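Local coordinates for ferric-siderophore receptor protein (Streptomyces coelicolor, PDB 2X4L) that probably binds ferric siderophores outside the cell membrane and delivers them for uptake, at residues 203-208 with 269-274; 265-270 with 295-300. One frame throughout, in Å; residues are numbered along the deposited sequence.

Overall arrangement
Both contacts lie at the ends of neighbouring strands in one mixed sheet, where strand 262-266 pairs in parallel with 200-206 and with 293-296. Contact 1 is a surface contact, its centre about 14 Å from the centre of the chain; contact 2, about 7 Å from that centre, is partly buried. The loop leaving strand 262-266 serves both, and Ala269 and Ser270 belong to each. Chemistry changes along it: in contact 2 its first residues, with 295-300, build a network of carboxylates and a guanidinium, whereas farther on, against 203-208, the contact consists mainly of apolar packing, one direct backbone hydrogen bond and a bridging water. A hydrogen bond from Ser205 to Asp266 joins the two regions.

Contact 1. Residues 203-208 with 269-274; sequences AGSASP and ASTIQP
Ile272 leans on Ala206 and Pro208, where the chain leaves strand 200-206. Its CB sits 4.0 Å from Ala206 CB, and its longer branch runs on from there: CG1 is anti to the carbonyl carbon (chi1 -53°), and a nearly straight chi2 carries CD1 to the Ser207-Pro208 junction. There CD1 lies 3.5 Å from Ser207 C and 3.8 Å from Pro208 CD, so the methyl tip meets both backbone and proline ring, while the proline and isoleucine side chains cross obliquely. Ile277 touches both Ile272 and Ala206, and Trp252 and Met265 also pack on the alanine.

The backbones meet through one direct hydrogen bond, from Ile272 N to Ala206 O (2.9 Å). A water completes the join, donating to Ile272 O at 2.8 Å and accepting from Ala206 N at 2.9 Å. The loop that follows strand 262-266 is thus fastened to the start of the hairpin turn between strands 200-206 and 210-214, in the mixed sheet of one lobe of this periplasmic-binding-protein fold. On that turn the CB of Ser207 is directed away from 269-274, and its OG bonds to Leu210 O across the turn.

Thr271 meets the strand with carbon. Its OG1 stands between the backbone N and the carbonyl carbon (chi1 73°) and is hydrogen-bonded to Arg268 O, within its own loop; CG2, beside the backbone N, comes within 3.7 Å of Ser205 OG. That hydroxyl has its polar partner in the carboxylate of Asp266, so the threonine methyl covers a group already engaged. Thr271 CA also approaches Ala206 O, 3.5 Å away, beside the bond from Ile272 N.

Contact 2. Residues 265-270 with 295-300; sequences MDDRAS and ARSPEP
Arg268 reaches from the loop after strand 262-266 to Pro298 and Glu299, just beyond the point where that strand and 293-296 pair in parallel, Arg296 N donating to Met265 O at 2.9 Å. Its backbone N closes an Asx turn on Asp266 OD1. The side chain starts with CB directed toward 295-300 and CG beside the backbone N; CD then lies 3.3 Å from Glu299 OE2. A bend at chi3 (-60°) sets NE, which donates to Asp266 OD1 at 2.9 Å and has the Pro298 ring nearby. Of the tip nitrogens, NH2 binds Asp266 OD2, which Ser205 also holds, at 2.8 Å, completing a side-on two-nitrogen grip in the guanidinium plane, while NH1 makes a 2.7 Å salt bridge to the anti lone pair of Glu299 OE2. An alanine here would remove the guanidinium, and would probably leave the Asp266 carboxylate freer to turn and Glu299 OE2 without its salt-bridge mate. Trp126 bonds to Glu299 OE1. A water links Asp267 OD1 to Glu299 N, and Ser297 OG donates to Asp267 OD2 over 2.6 Å, from 38° above the carboxylate plane.

Contact 1. Residues 203-208 with 269-274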
ATOM      1  N   ALA A 203     -10.007   2.033  10.810  1.00  9.08           N
ATOM      2  CA  ALA A 203      -8.645   1.916  10.216  1.00  7.56           C
ATOM      3  C   ALA A 203      -7.663   2.667  11.115  1.00  8.59           C
ATOM      4  O   ALA A 203      -7.744   3.897  11.230  1.00 10.44           O
ATOM      5  CB  ALA A 203      -8.652   2.523   8.848  1.00  8.11           C
ATOM      6  N   GLY A 204      -6.731   1.924  11.708  1.00  7.82           N
ATOM      7  CA  GLY A 204      -5.770   2.541  12.626  1.00  8.97           C
ATOM      8  C   GLY A 204      -4.314   2.244  12.266  1.00 10.57           C
ATOM      9  O   GLY A 204      -4.034   1.356  11.452  1.00  9.94           O
ATOM     10  N   SER A 205      -3.451   3.025  12.896  1.00  9.86           N
ATOM     11  CA  SER A 205      -2.006   2.795  12.759  1.00 10.15           C
ATOM     12  C   SER A 205      -1.387   3.172  14.082  1.00 11.02           C
ATOM     13  O   SER A 205      -1.662   4.243  14.615  1.00 12.39           O
ATOM     14  CB  SER A 205      -1.502   3.689  11.614  1.00 10.55           C
ATOM     15  OG  SER A 205      -0.090   3.487  11.430  1.00 11.79           O
ATOM     16  N   ALA A 206      -0.521   2.321  14.545  1.00 11.67           N
ATOM     17  CA  ALA A 206       0.019   2.533  15.902  1.00 11.87           C
ATOM     18  C   ALA A 206       1.470   3.049  15.900  1.00 11.88           C
ATOM     19  O   ALA A 206       2.298   2.522  15.186  1.00 14.79           O
ATOM     20  CB  ALA A 206      -0.117   1.236  16.745  1.00 12.35           C
ATOM     21  N   SER A 207       1.781   4.030  16.746  1.00 16.59           N
ATOM     22  CA  SER A 207       3.122   4.519  17.008  1.00 18.48           C
ATOM     23  C   SER A 207       3.236   4.693  18.528  1.00 19.84           C
ATOM     24  O   SER A 207       2.218   4.715  19.226  1.00 21.40           O
ATOM     25  CB  SER A 207       3.380   5.841  16.302  1.00 19.11           C
ATOM     26  OG  SER A 207       2.584   6.880  16.872  1.00 21.01           O
ATOM     27  N   PRO A 208       4.427   4.990  19.016  1.00 22.99           N
ATOM     28  CA  PRO A 208       4.513   5.203  20.474  1.00 23.82           C
ATOM     29  C   PRO A 208       3.721   6.389  21.029  1.00 25.64           C
ATOM     30  O   PRO A 208       3.003   6.211  22.048  1.00 29.24           O
ATOM     31  CB  PRO A 208       5.995   5.405  20.732  1.00 23.34           C
ATOM     32  CG  PRO A 208       6.668   4.593  19.580  1.00 18.87           C
ATOM     33  CD  PRO A 208       5.704   4.696  18.377  1.00 21.42           C
ATOM     34  N   ALA A 269       6.502  -1.517   8.275  1.00 13.04           N
ATOM     35  CA  ALA A 269       7.688  -1.581   9.132  1.00 17.44           C
ATOM     36  C   ALA A 269       7.822  -0.508  10.177  1.00 18.87           C
ATOM     37  O   ALA A 269       8.412  -0.761  11.241  1.00 23.83           O
ATOM     38  CB  ALA A 269       8.955  -1.556   8.197  1.00 17.53           C
ATOM     39  N   SER A 270       7.349   0.641   9.881  1.00 18.79           N
ATOM     40  CA  SER A 270       7.576   1.736  10.829  1.00 20.91           C
ATOM     41  C   SER A 270       6.512   1.771  11.967  1.00 17.72           C
ATOM     42  O   SER A 270       6.539   2.714  12.770  1.00 20.07           O
ATOM     43  CB  SER A 270       7.487   3.034  10.002  1.00 18.48           C
ATOM     44  OG  SER A 270       6.337   3.000   9.056  1.00 25.44           O
ATOM     45  N   THR A 271       5.570   0.856  11.942  1.00 12.08           N
ATOM     46  CA  THR A 271       4.408   0.956  12.807  1.00 11.35           C
ATOM     47  C   THR A 271       4.332  -0.257  13.764  1.00 13.18           C
ATOM     48  O   THR A 271       4.865  -1.326  13.481  1.00 14.42           O
ATOM     49  CB  THR A 271       3.095   0.984  11.973  1.00 10.60           C
ATOM     50  OG1 THR A 271       2.808  -0.306  11.437  1.00 11.04           O
ATOM     51  CG2 THR A 271       3.246   1.946  10.802  1.00 13.85           C
ATOM     52  N   ILE A 272       3.743  -0.027  14.926  1.00 12.67           N
ATOM     53  CA  ILE A 272       3.622  -1.099  15.910  1.00 12.94           C
ATOM     54  C   ILE A 272       2.434  -1.994  15.621  1.00 11.68           C
ATOM     55  O   ILE A 272       1.301  -1.547  15.394  1.00 11.59           O
ATOM     56  CB  ILE A 272       3.443  -0.514  17.291  1.00 11.76           C
ATOM     57  CG1 ILE A 272       4.544   0.533  17.666  1.00 15.49           C
ATOM     58  CG2 ILE A 272       3.405  -1.673  18.329  1.00 14.47           C
ATOM     59  CD1 ILE A 272       4.177   1.307  18.997  1.00 17.62           C
ATOM     60  N   GLN A 273       2.765  -3.267  15.456  1.00 11.81           N
ATOM     61  CA  GLN A 273       1.790  -4.278  15.087  1.00 14.03           C
ATOM     62  C   GLN A 273       0.927  -4.631  16.273  1.00 14.48           C
ATOM     63  O   GLN A 273       1.359  -4.567  17.425  1.00 14.92           O
ATOM     64  CB  GLN A 273       2.485  -5.481  14.491  1.00 15.03           C
ATOM     65  CG  GLN A 273       3.342  -5.073  13.242  1.00 16.22           C
ATOM     66  CD  GLN A 273       2.451  -4.396  12.250  1.00 11.98           C
ATOM     67  OE1 GLN A 273       2.560  -3.133  12.034  1.00 14.95           O
ATOM     68  NE2 GLN A 273       1.535  -5.139  11.722  1.00 11.85           N
ATOM     69  N   PRO A 274      -0.327  -5.057  16.004  1.00 15.18           N
ATOM     70  CA  PRO A 274      -1.256  -5.286  17.085  1.00 16.52           C
ATOM     71  C   PRO A 274      -0.722  -6.280  18.133  1.00 17.70           C
ATOM     72  O   PRO A 274      -0.961  -6.099  19.311  1.00 18.05           O
ATOM     73  CB  PRO A 274      -2.480  -5.859  16.373  1.00 18.09           C
ATOM     74  CG  PRO A 274      -2.388  -5.486  15.050  1.00 15.17           C
ATOM     75  CD  PRO A 274      -1.011  -4.978  14.692  1.00 13.16           C
TER
HETATM   76  O   HOH W   1      -0.202  -0.338  13.329  1.00  7.54           O

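Contact 2. Residues 265-270 with 295-300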
ATOM      1  N   MET A 265      -5.406  -2.711  11.189  1.00  8.47           N
ATOM      2  CA  MET A 265      -4.215  -1.995  11.651  1.00  8.81           C
ATOM      3  C   MET A 265      -3.095  -2.047  10.605  1.00  8.83           C
ATOM      4  O   MET A 265      -2.714  -3.100  10.113  1.00  9.81           O
ATOM      5  CB  MET A 265      -3.686  -2.639  12.936  1.00 11.51           C
ATOM      6  CG  MET A 265      -4.620  -2.348  14.170  1.00 12.47           C
ATOM      7  SD  MET A 265      -4.813  -0.679  14.557  1.00 10.37           S
ATOM      8  CE  MET A 265      -3.150  -0.258  15.108  1.00 13.66           C
ATOM      9  N   ASP A 266      -2.516  -0.875  10.373  1.00  8.08           N
ATOM     10  CA  ASP A 266      -1.368  -0.682   9.502  1.00  8.49           C
ATOM     11  C   ASP A 266      -0.330  -1.796   9.759  1.00  8.52           C
ATOM     12  O   ASP A 266       0.113  -2.024  10.915  1.00 10.37           O
ATOM     13  CB  ASP A 266      -0.763   0.678   9.883  1.00  9.61           C
ATOM     14  CG  ASP A 266       0.227   1.249   8.863  1.00  8.41           C
ATOM     15  OD1 ASP A 266       0.824   0.542   8.073  1.00 10.34           O
ATOM     16  OD2 ASP A 266       0.366   2.488   8.992  1.00  9.64           O
ATOM     17  N   ASP A 267       0.107  -2.392   8.665  1.00  9.00           N
ATOM     18  CA  ASP A 267       1.054  -3.478   8.691  1.00  9.66           C
ATOM     19  C   ASP A 267       2.523  -3.095   8.413  1.00  9.12           C
ATOM     20  O   ASP A 267       3.413  -3.996   8.406  1.00 11.79           O
ATOM     21  CB  ASP A 267       0.607  -4.525   7.697  1.00 10.80           C
ATOM     22  CG  ASP A 267       0.548  -4.029   6.266  1.00 11.28           C
ATOM     23  OD1 ASP A 267       0.816  -2.887   5.954  1.00  9.80           O
ATOM     24  OD2 ASP A 267       0.255  -4.961   5.386  1.00 11.45           O
ATOM     25  N   ARG A 268       2.805  -1.801   8.231  1.00  8.44           N
ATOM     26  CA  ARG A 268       4.148  -1.479   7.728  1.00  8.88           C
ATOM     27  C   ARG A 268       5.249  -1.459   8.753  1.00 13.07           C
ATOM     28  O   ARG A 268       4.967  -1.326   9.956  1.00 13.46           O
ATOM     29  CB  ARG A 268       4.038  -0.099   7.026  1.00  8.61           C
ATOM     30  CG  ARG A 268       3.198  -0.186   5.725  1.00 11.04           C
ATOM     31  CD  ARG A 268       2.972   1.186   5.102  1.00 11.45           C
ATOM     32  NE  ARG A 268       2.242   2.053   6.060  1.00  9.63           N
ATOM     33  CZ  ARG A 268       2.433   3.335   6.128  1.00 14.70           C
ATOM     34  NH1 ARG A 268       3.162   3.991   5.187  1.00 17.29           N
ATOM     35  NH2 ARG A 268       1.844   3.977   7.131  1.00 15.68           N
ATOM     36  N   ALA A 269       6.502  -1.517   8.275  1.00 13.04           N
ATOM     37  CA  ALA A 269       7.688  -1.581   9.132  1.00 17.44           C
ATOM     38  C   ALA A 269       7.822  -0.508  10.177  1.00 18.87           C
ATOM     39  O   ALA A 269       8.412  -0.761  11.241  1.00 23.83           O
ATOM     40  CB  ALA A 269       8.955  -1.556   8.197  1.00 17.53           C
ATOM     41  N   SER A 270       7.349   0.641   9.881  1.00 18.79           N
ATOM     42  CA  SER A 270       7.576   1.736  10.829  1.00 20.91           C
ATOM     43  C   SER A 270       6.512   1.771  11.967  1.00 17.72           C
ATOM     44  O   SER A 270       6.539   2.714  12.770  1.00 20.07           O
ATOM     45  CB  SER A 270       7.487   3.034  10.002  1.00 18.48           C
ATOM     46  OG  SER A 270       6.337   3.000   9.056  1.00 25.44           O
ATOM     47  N   ALA A 295      -5.046  -7.068   9.677  1.00 10.34           N
ATOM     48  CA  ALA A 295      -4.156  -6.083   9.049  1.00  8.65           C
ATOM     49  C   ALA A 295      -4.879  -5.202   8.051  1.00  9.34           C
ATOM     50  O   ALA A 295      -5.878  -5.609   7.437  1.00 11.26           O
ATOM     51  CB  ALA A 295      -3.020  -6.839   8.342  1.00 10.78           C
ATOM     52  N   ARG A 296      -4.352  -3.990   7.918  1.00  9.37           N
ATOM     53  CA  ARG A 296      -4.600  -3.138   6.817  1.00  8.49           C
ATOM     54  C   ARG A 296      -3.246  -2.909   6.109  1.00  8.86           C
ATOM     55  O   ARG A 296      -2.256  -2.713   6.836  1.00 10.00           O
ATOM     56  CB  ARG A 296      -5.068  -1.743   7.281  1.00  9.00           C
ATOM     57  CG  ARG A 296      -5.284  -0.778   6.067  1.00  9.88           C
ATOM     58  CD  ARG A 296      -5.607   0.683   6.493  1.00 10.33           C
ATOM     59  NE  ARG A 296      -5.601   1.473   5.284  1.00  9.13           N
ATOM     60  CZ  ARG A 296      -5.341   2.780   5.270  1.00  9.55           C
ATOM     61  NH1 ARG A 296      -5.041   3.456   6.419  1.00 11.23           N
ATOM     62  NH2 ARG A 296      -5.235   3.384   4.061  1.00  9.62           N
ATOM     63  N   SER A 297      -3.244  -2.835   4.763  1.00  9.26           N
ATOM     64  CA  SER A 297      -2.030  -2.419   4.045  1.00  8.27           C
ATOM     65  C   SER A 297      -2.252  -1.018   3.475  1.00  9.09           C
ATOM     66  O   SER A 297      -2.846  -0.873   2.389  1.00  9.49           O
ATOM     67  CB  SER A 297      -1.762  -3.426   2.918  1.00  7.71           C
ATOM     68  OG  SER A 297      -1.418  -4.674   3.454  1.00  9.47           O
ATOM     69  N   PRO A 298      -1.829   0.053   4.199  1.00  8.84           N
ATOM     70  CA  PRO A 298      -2.097   1.393   3.659  1.00  9.11           C
ATOM     71  C   PRO A 298      -1.283   1.668   2.395  1.00  8.43           C
ATOM     72  O   PRO A 298      -1.574   2.600   1.702  1.00 10.03           O
ATOM     73  CB  PRO A 298      -1.673   2.365   4.798  1.00  9.04           C
ATOM     74  CG  PRO A 298      -1.694   1.436   6.018  1.00  8.85           C
ATOM     75  CD  PRO A 298      -1.152   0.094   5.501  1.00  8.82           C
ATOM     76  N   GLU A 299      -0.268   0.835   2.129  1.00  8.85           N
ATOM     77  CA  GLU A 299       0.462   0.881   0.817  1.00  8.04           C
ATOM     78  C   GLU A 299       0.231  -0.466   0.133  1.00  9.95           C
ATOM     79  O   GLU A 299       1.116  -1.351   0.155  1.00  9.45           O
ATOM     80  CB  GLU A 299       1.945   1.070   1.028  1.00  8.17           C
ATOM     81  CG  GLU A 299       2.213   2.482   1.634  1.00  9.48           C
ATOM     82  CD  GLU A 299       3.680   2.808   1.666  1.00  7.78           C
ATOM     83  OE1 GLU A 299       4.381   2.621   0.651  1.00  9.58           O
ATOM     84  OE2 GLU A 299       4.168   3.223   2.760  1.00 10.36           O
ATOM     85  N   PRO A 300      -0.933  -0.704  -0.457  1.00  8.52           N
ATOM     86  CA  PRO A 300      -1.128  -1.961  -1.203  1.00  8.36           C
ATOM     87  C   PRO A 300      -0.010  -2.113  -2.214  1.00  8.82           C
ATOM     88  O   PRO A 300       0.494  -1.127  -2.806  1.00 10.53           O
ATOM     89  CB  PRO A 300      -2.469  -1.735  -1.949  1.00  9.51           C
ATOM     90  CG  PRO A 300      -3.204  -0.780  -0.988  1.00  9.97           C
ATOM     91  CD  PRO A 300      -2.131   0.189  -0.522  1.00  8.76           C
TER
HETATM   92  O   HOH W   2       1.017  -1.516   3.491  1.00  5.11           O